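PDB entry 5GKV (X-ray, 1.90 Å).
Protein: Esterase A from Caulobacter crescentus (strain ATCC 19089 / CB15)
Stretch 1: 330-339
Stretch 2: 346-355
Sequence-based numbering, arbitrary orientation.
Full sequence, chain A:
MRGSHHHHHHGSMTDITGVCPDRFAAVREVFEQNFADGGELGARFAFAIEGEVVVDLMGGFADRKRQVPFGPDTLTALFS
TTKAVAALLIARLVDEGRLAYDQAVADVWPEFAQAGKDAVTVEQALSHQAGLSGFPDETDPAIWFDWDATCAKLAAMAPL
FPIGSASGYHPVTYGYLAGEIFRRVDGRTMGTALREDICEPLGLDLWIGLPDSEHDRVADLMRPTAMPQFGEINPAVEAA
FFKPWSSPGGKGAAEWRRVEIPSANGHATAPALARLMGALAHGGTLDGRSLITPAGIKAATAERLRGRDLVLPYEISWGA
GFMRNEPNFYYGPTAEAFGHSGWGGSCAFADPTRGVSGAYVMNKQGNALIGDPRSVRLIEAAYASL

Stretch 1 (330-339) YYGPTAEAFG
Stretch 2, residues 346-355: SCAFADPTRG

Stretch 1 is mostly loop and becomes a strand at Phe-338 and Gly-339. Stretch 2 is a strand from Cys-347 to Asp-351, followed by helical phi/psi at 352-354. The two run antiparallel. Phe-338 pairs with Ala-350 as a hydrogen-bonded pair, CA to CA 5.5 Å. Gly-339 faces Phe-349 as a non-hydrogen-bonded pair, CA to CA 4.0 Å. Ala-337 CA lies 4.4 Å from Asp-351 CA.

Two backbone hydrogen bonds close the Phe-338/Ala-350 pair. Phe-338 N donates to Ala-350 O at 3.0 Å, and Ala-350 N donates to Phe-338 O at 2.7 Å. Both are nearly straight, at 159° and 167°. Two CA-H...O contacts add to them: Phe-349 CA to Phe-338 O at 3.2 Å and Gly-339 CA to Ala-348 O at 3.1 Å.

Before the strand, a type I turn runs from Thr-334 to Ala-337. Ala-337 N bonds to Thr-334 O at 3.1 Å. Ala-335 (-58/-38) and Glu-336 (-93/8) occupy its middle positions. Gly-332 has phi/psi 101/-168, where a CB would be jammed against the preceding carbonyl O. Gly-339, at 171/-147, must also be bare. An ideal CB there would lie 2.0 Å from Ala-348 O, a clash.

Phe-338 and Ala-350 share one face of the sheet. Phe-338 is p, with chi2 -88°. Its ring lies over Ala-350, with CB of Ala-350 4.1 Å from the ring centroid and 26° off the normal. The small methyl fits beneath the ring. Pro-352 CG meets the ring edge, 3.4 Å from Phe-338 CE1.

The side chain of Phe-349 lies on the other face of the sheet. It is p, with chi2 -81°. Its CB sits over the Tyr-331 ring, 3.6 Å from Tyr-331 CG. Tyr-331 is m, with chi2 -37°. The two rings are nearly parallel, at 8°, but slid apart with centroids 6.0 Å away, so they barely overlap. Tyr-331 O lies over one face of the Phe-349 ring. Cys-347, also p, brings its CB to 4.0 Å from Tyr-331 CE1. These residues are buried, and their apolar surfaces suit the packing.

Polar side chains join the loop to the end of the second strand. Thr-334 is m and points toward stretch 2. Its OG1 donates to Asp-351 OD2 at 2.7 Å. Asp-351 is t, with chi2 -6°. Its OD1 accepts from Arg-354 N at 3.2 Å and, weakly, from Thr-353 N at 3.0 Å. The carboxylate thus ties down its own following turn while OD2 holds the other stretch. Glu-336 is p, then m, with chi3 12°. Its OE2 accepts from Thr-353 OG1 at 2.7 Å; Thr-353 is m.

Arg-354 has its first three chi angles in m. Water 1 donates to Thr-334 OG1 at 2.5 Å and accepts from Arg-354 NH1 at 3.1 Å. In all, the contact buries 595 Å².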

ATOM      1  N   TYR A 330      -5.938  13.196   3.118  1.00 16.23           N
ATOM      2  CA  TYR A 330      -6.377  12.067   3.922  1.00 17.68           C
ATOM      3  C   TYR A 330      -5.304  11.572   4.881  1.00 18.29           C
ATOM      4  O   TYR A 330      -5.626  10.765   5.758  1.00 17.57           O
ATOM      5  CB  TYR A 330      -6.827  10.924   3.015  1.00 15.07           C
ATOM      6  CG  TYR A 330      -8.036  11.268   2.179  1.00 20.23           C
ATOM      7  CD1 TYR A 330      -9.101  12.005   2.713  1.00 21.29           C
ATOM      8  CD2 TYR A 330      -8.124  10.843   0.860  1.00 25.04           C
ATOM      9  CE1 TYR A 330     -10.219  12.303   1.939  1.00 23.63           C
ATOM     10  CE2 TYR A 330      -9.229  11.139   0.084  1.00 25.22           C
ATOM     11  CZ  TYR A 330     -10.266  11.860   0.621  1.00 25.98           C
ATOM     12  OH  TYR A 330     -11.355  12.131  -0.172  1.00 29.48           O
ATOM     13  N   TYR A 331      -4.049  12.020   4.738  1.00 16.48           N
ATOM     14  CA  TYR A 331      -2.976  11.654   5.659  1.00 16.95           C
ATOM     15  C   TYR A 331      -2.584  12.820   6.566  1.00 14.71           C
ATOM     16  O   TYR A 331      -1.448  12.888   7.038  1.00 20.57           O
ATOM     17  CB  TYR A 331      -1.739  11.139   4.916  1.00 13.72           C
ATOM     18  CG  TYR A 331      -2.003  10.017   3.939  1.00 17.85           C
ATOM     19  CD1 TYR A 331      -2.936   9.014   4.220  1.00 16.72           C
ATOM     20  CD2 TYR A 331      -1.313   9.956   2.740  1.00 19.42           C
ATOM     21  CE1 TYR A 331      -3.178   7.992   3.311  1.00 17.69           C
ATOM     22  CE2 TYR A 331      -1.542   8.945   1.825  1.00 21.48           C
ATOM     23  CZ  TYR A 331      -2.467   7.968   2.115  1.00 23.47           C
ATOM     24  OH  TYR A 331      -2.677   6.978   1.193  1.00 20.63           O
ATOM     25  N   GLY A 332      -3.509  13.720   6.842  1.00 15.24           N
ATOM     26  CA  GLY A 332      -3.222  14.838   7.710  1.00 18.24           C
ATOM     27  C   GLY A 332      -2.959  16.113   6.930  1.00 20.26           C
ATOM     28  O   GLY A 332      -3.183  16.182   5.721  1.00 19.21           O
ATOM     29  N   PRO A 333      -2.441  17.139   7.613  1.00 21.65           N
ATOM     30  CA  PRO A 333      -2.367  18.487   7.015  1.00 22.60           C
ATOM     31  C   PRO A 333      -1.169  18.759   6.110  1.00 23.88           C
ATOM     32  O   PRO A 333      -1.154  19.802   5.441  1.00 22.40           O
ATOM     33  CB  PRO A 333      -2.302  19.391   8.246  1.00 24.57           C
ATOM     34  CG  PRO A 333      -1.513  18.550   9.235  1.00 22.95           C
ATOM     35  CD  PRO A 333      -2.020  17.134   9.022  1.00 18.61           C
ATOM     36  N   THR A 334      -0.164  17.897   6.055  1.00 22.70           N
ATOM     37  CA  THR A 334       1.051  18.214   5.314  1.00 24.60           C
ATOM     38  C   THR A 334       0.899  17.810   3.852  1.00 25.22           C
ATOM     39  O   THR A 334       0.752  16.621   3.543  1.00 20.82           O
ATOM     40  CB  THR A 334       2.252  17.517   5.943  1.00 23.10           C
ATOM     41  OG1 THR A 334       2.317  17.875   7.329  1.00 22.28           O
ATOM     42  CG2 THR A 334       3.531  17.951   5.267  1.00 19.52           C
ATOM     43  N   ALA A 335       0.960  18.802   2.952  1.00 20.97           N
ATOM     44  CA  ALA A 335       0.720  18.534   1.536  1.00 20.54           C
ATOM     45  C   ALA A 335       1.691  17.499   0.984  1.00 17.91           C
ATOM     46  O   ALA A 335       1.296  16.645   0.182  1.00 20.77           O
ATOM     47  CB  ALA A 335       0.800  19.832   0.724  1.00 23.20           C
ATOM     48  N   GLU A 336       2.959  17.543   1.409  1.00 19.71           N
ATOM     49  CA  GLU A 336       3.994  16.678   0.854  1.00 22.68           C
ATOM     50  C   GLU A 336       4.176  15.378   1.640  1.00 23.00           C
ATOM     51  O   GLU A 336       5.107  14.621   1.348  1.00 19.53           O
ATOM     52  CB  GLU A 336       5.339  17.425   0.743  1.00 26.44           C
ATOM     53  CG  GLU A 336       5.966  17.912   2.056  1.00 25.30           C
ATOM     54  CD  GLU A 336       5.396  19.257   2.549  1.00 25.90           C
ATOM     55  OE1 GLU A 336       4.361  19.737   2.032  1.00 23.46           O
ATOM     56  OE2 GLU A 336       5.989  19.836   3.484  1.00 34.03           O
ATOM     57  N   ALA A 337       3.310  15.091   2.610  1.00 19.82           N
ATOM     58  CA  ALA A 337       3.287  13.747   3.175  1.00 17.72           C
ATOM     59  C   ALA A 337       2.843  12.754   2.102  1.00 17.73           C
ATOM     60  O   ALA A 337       2.286  13.134   1.067  1.00 16.76           O
ATOM     61  CB  ALA A 337       2.358  13.690   4.389  1.00 18.81           C
ATOM     62  N   PHE A 338       3.076  11.466   2.362  1.00 16.21           N
ATOM     63  CA  PHE A 338       2.888  10.450   1.333  1.00 16.40           C
ATOM     64  C   PHE A 338       2.686   9.089   1.984  1.00 16.90           C
ATOM     65  O   PHE A 338       3.084   8.854   3.133  1.00 17.80           O
ATOM     66  CB  PHE A 338       4.090  10.387   0.375  1.00 14.88           C
ATOM     67  CG  PHE A 338       5.393  10.080   1.061  1.00 19.27           C
ATOM     68  CD1 PHE A 338       6.168  11.102   1.588  1.00 15.58           C
ATOM     69  CD2 PHE A 338       5.850   8.772   1.178  1.00 16.63           C
ATOM     70  CE1 PHE A 338       7.359  10.826   2.210  1.00 16.97           C
ATOM     71  CE2 PHE A 338       7.046   8.493   1.823  1.00 19.61           C
ATOM     72  CZ  PHE A 338       7.809   9.526   2.327  1.00 18.10           C
ATOM     73  N   GLY A 339       2.124   8.177   1.204  1.00 18.45           N
ATOM     74  CA  GLY A 339       1.864   6.830   1.697  1.00 15.58           C
ATOM     75  C   GLY A 339       1.031   6.072   0.695  1.00 18.19           C
ATOM     76  O   GLY A 339       1.160   6.268  -0.518  1.00 20.08           O
ATOM     77  N   SER A 346      -7.638   0.593   5.190  1.00 14.76           N
ATOM     78  CA  SER A 346      -6.309   0.666   5.794  1.00 13.90           C
ATOM     79  C   SER A 346      -5.450   1.741   5.117  1.00 14.41           C
ATOM     80  O   SER A 346      -5.707   2.168   3.987  1.00 13.76           O
ATOM     81  CB  SER A 346      -5.600  -0.694   5.717  1.00 13.65           C
ATOM     82  OG  SER A 346      -5.160  -1.003   4.390  1.00 13.69           O
ATOM     83  N   CYS A 347      -4.404   2.176   5.820  1.00 16.13           N
ATOM     84  CA  CYS A 347      -3.471   3.117   5.209  1.00 14.90           C
ATOM     85  C   CYS A 347      -2.186   3.146   6.020  1.00 16.14           C
ATOM     86  O   CYS A 347      -2.151   2.737   7.186  1.00 13.60           O
ATOM     87  CB  CYS A 347      -4.062   4.532   5.114  1.00 11.17           C
ATOM     88  SG  CYS A 347      -4.150   5.386   6.730  1.00 16.98           S
ATOM     89  N   ALA A 348      -1.134   3.663   5.388  1.00 15.17           N
ATOM     90  CA  ALA A 348       0.109   3.971   6.082  1.00 17.15           C
ATOM     91  C   ALA A 348       0.719   5.194   5.416  1.00 16.20           C
ATOM     92  O   ALA A 348       0.660   5.325   4.188  1.00 15.42           O
ATOM     93  CB  ALA A 348       1.081   2.790   6.056  1.00 12.15           C
ATOM     94  N   PHE A 349       1.282   6.098   6.219  1.00 12.78           N
ATOM     95  CA  PHE A 349       1.807   7.333   5.650  1.00 14.91           C
ATOM     96  C   PHE A 349       3.052   7.775   6.406  1.00 16.82           C
ATOM     97  O   PHE A 349       3.274   7.402   7.565  1.00 14.07           O
ATOM     98  CB  PHE A 349       0.760   8.451   5.694  1.00 16.45           C
ATOM     99  CG  PHE A 349       0.515   8.970   7.090  1.00 17.98           C
ATOM    100  CD1 PHE A 349      -0.325   8.281   7.959  1.00 17.72           C
ATOM    101  CD2 PHE A 349       1.168  10.107   7.548  1.00 18.92           C
ATOM    102  CE1 PHE A 349      -0.529   8.740   9.267  1.00 17.97           C
ATOM    103  CE2 PHE A 349       0.970  10.569   8.856  1.00 18.89           C
ATOM    104  CZ  PHE A 349       0.121   9.894   9.703  1.00 18.94           C
ATOM    105  N   ALA A 350       3.825   8.643   5.747  1.00 15.70           N
ATOM    106  CA  ALA A 350       4.995   9.292   6.316  1.00 13.43           C
ATOM    107  C   ALA A 350       4.906  10.791   6.073  1.00 18.94           C
ATOM    108  O   ALA A 350       4.440  11.226   5.017  1.00 18.99           O
ATOM    109  CB  ALA A 350       6.301   8.760   5.696  1.00 16.72           C
ATOM    110  N   ASP A 351       5.374  11.575   7.037  1.00 16.99           N
ATOM    111  CA  ASP A 351       5.432  13.031   6.914  1.00 18.34           C
ATOM    112  C   ASP A 351       6.861  13.444   7.240  1.00 21.41           C
ATOM    113  O   ASP A 351       7.215  13.632   8.411  1.00 19.28           O
ATOM    114  CB  ASP A 351       4.414  13.695   7.837  1.00 20.00           C
ATOM    115  CG  ASP A 351       4.446  15.210   7.769  1.00 21.49           C
ATOM    116  OD1 ASP A 351       5.339  15.792   7.087  1.00 20.47           O
ATOM    117  OD2 ASP A 351       3.579  15.820   8.432  1.00 20.93           O
ATOM    118  N   PRO A 352       7.725  13.574   6.225  1.00 22.84           N
ATOM    119  CA  PRO A 352       9.120  13.951   6.513  1.00 21.60           C
ATOM    120  C   PRO A 352       9.248  15.353   7.069  1.00 23.83           C
ATOM    121  O   PRO A 352      10.234  15.631   7.757  1.00 26.49           O
ATOM    122  CB  PRO A 352       9.816  13.833   5.149  1.00 24.64           C
ATOM    123  CG  PRO A 352       8.953  12.908   4.361  1.00 24.03           C
ATOM    124  CD  PRO A 352       7.533  13.192   4.820  1.00 22.75           C
ATOM    125  N   THR A 353       8.287  16.240   6.786  1.00 19.18           N
ATOM    126  CA  THR A 353       8.388  17.620   7.251  1.00 24.11           C
ATOM    127  C   THR A 353       8.211  17.713   8.761  1.00 27.62           C
ATOM    128  O   THR A 353       8.943  18.446   9.434  1.00 24.50           O
ATOM    129  CB  THR A 353       7.349  18.483   6.545  1.00 26.76           C
ATOM    130  OG1 THR A 353       7.584  18.443   5.132  1.00 28.88           O
ATOM    131  CG2 THR A 353       7.423  19.915   7.028  1.00 29.36           C
ATOM    132  N   ARG A 354       7.236  16.989   9.308  1.00 22.21           N
ATOM    133  CA  ARG A 354       6.992  16.978  10.746  1.00 28.57           C
ATOM    134  C   ARG A 354       7.690  15.822  11.456  1.00 25.21           C
ATOM    135  O   ARG A 354       7.695  15.783  12.689  1.00 29.18           O
ATOM    136  CB  ARG A 354       5.482  16.920  11.023  1.00 25.77           C
ATOM    137  CG  ARG A 354       4.642  17.930  10.237  1.00 28.64           C
ATOM    138  CD  ARG A 354       4.671  19.299  10.873  1.00 33.53           C
ATOM    139  NE  ARG A 354       4.071  19.299  12.204  1.00 32.91           N
ATOM    140  CZ  ARG A 354       2.793  19.568  12.451  1.00 36.01           C
ATOM    141  NH1 ARG A 354       1.957  19.860  11.458  1.00 32.71           N
ATOM    142  NH2 ARG A 354       2.349  19.548  13.703  1.00 36.42           N
ATOM    143  N   GLY A 355       8.273  14.875  10.721  1.00 21.63           N
ATOM    144  CA  GLY A 355       8.926  13.742  11.356  1.00 19.47           C
ATOM    145  C   GLY A 355       7.995  12.666  11.894  1.00 23.02           C
ATOM    146  O   GLY A 355       8.426  11.851  12.712  1.00 26.55           O
TER
HETATM  147  O   HOH W   1       2.307  20.175   8.428  1.00 26.41           O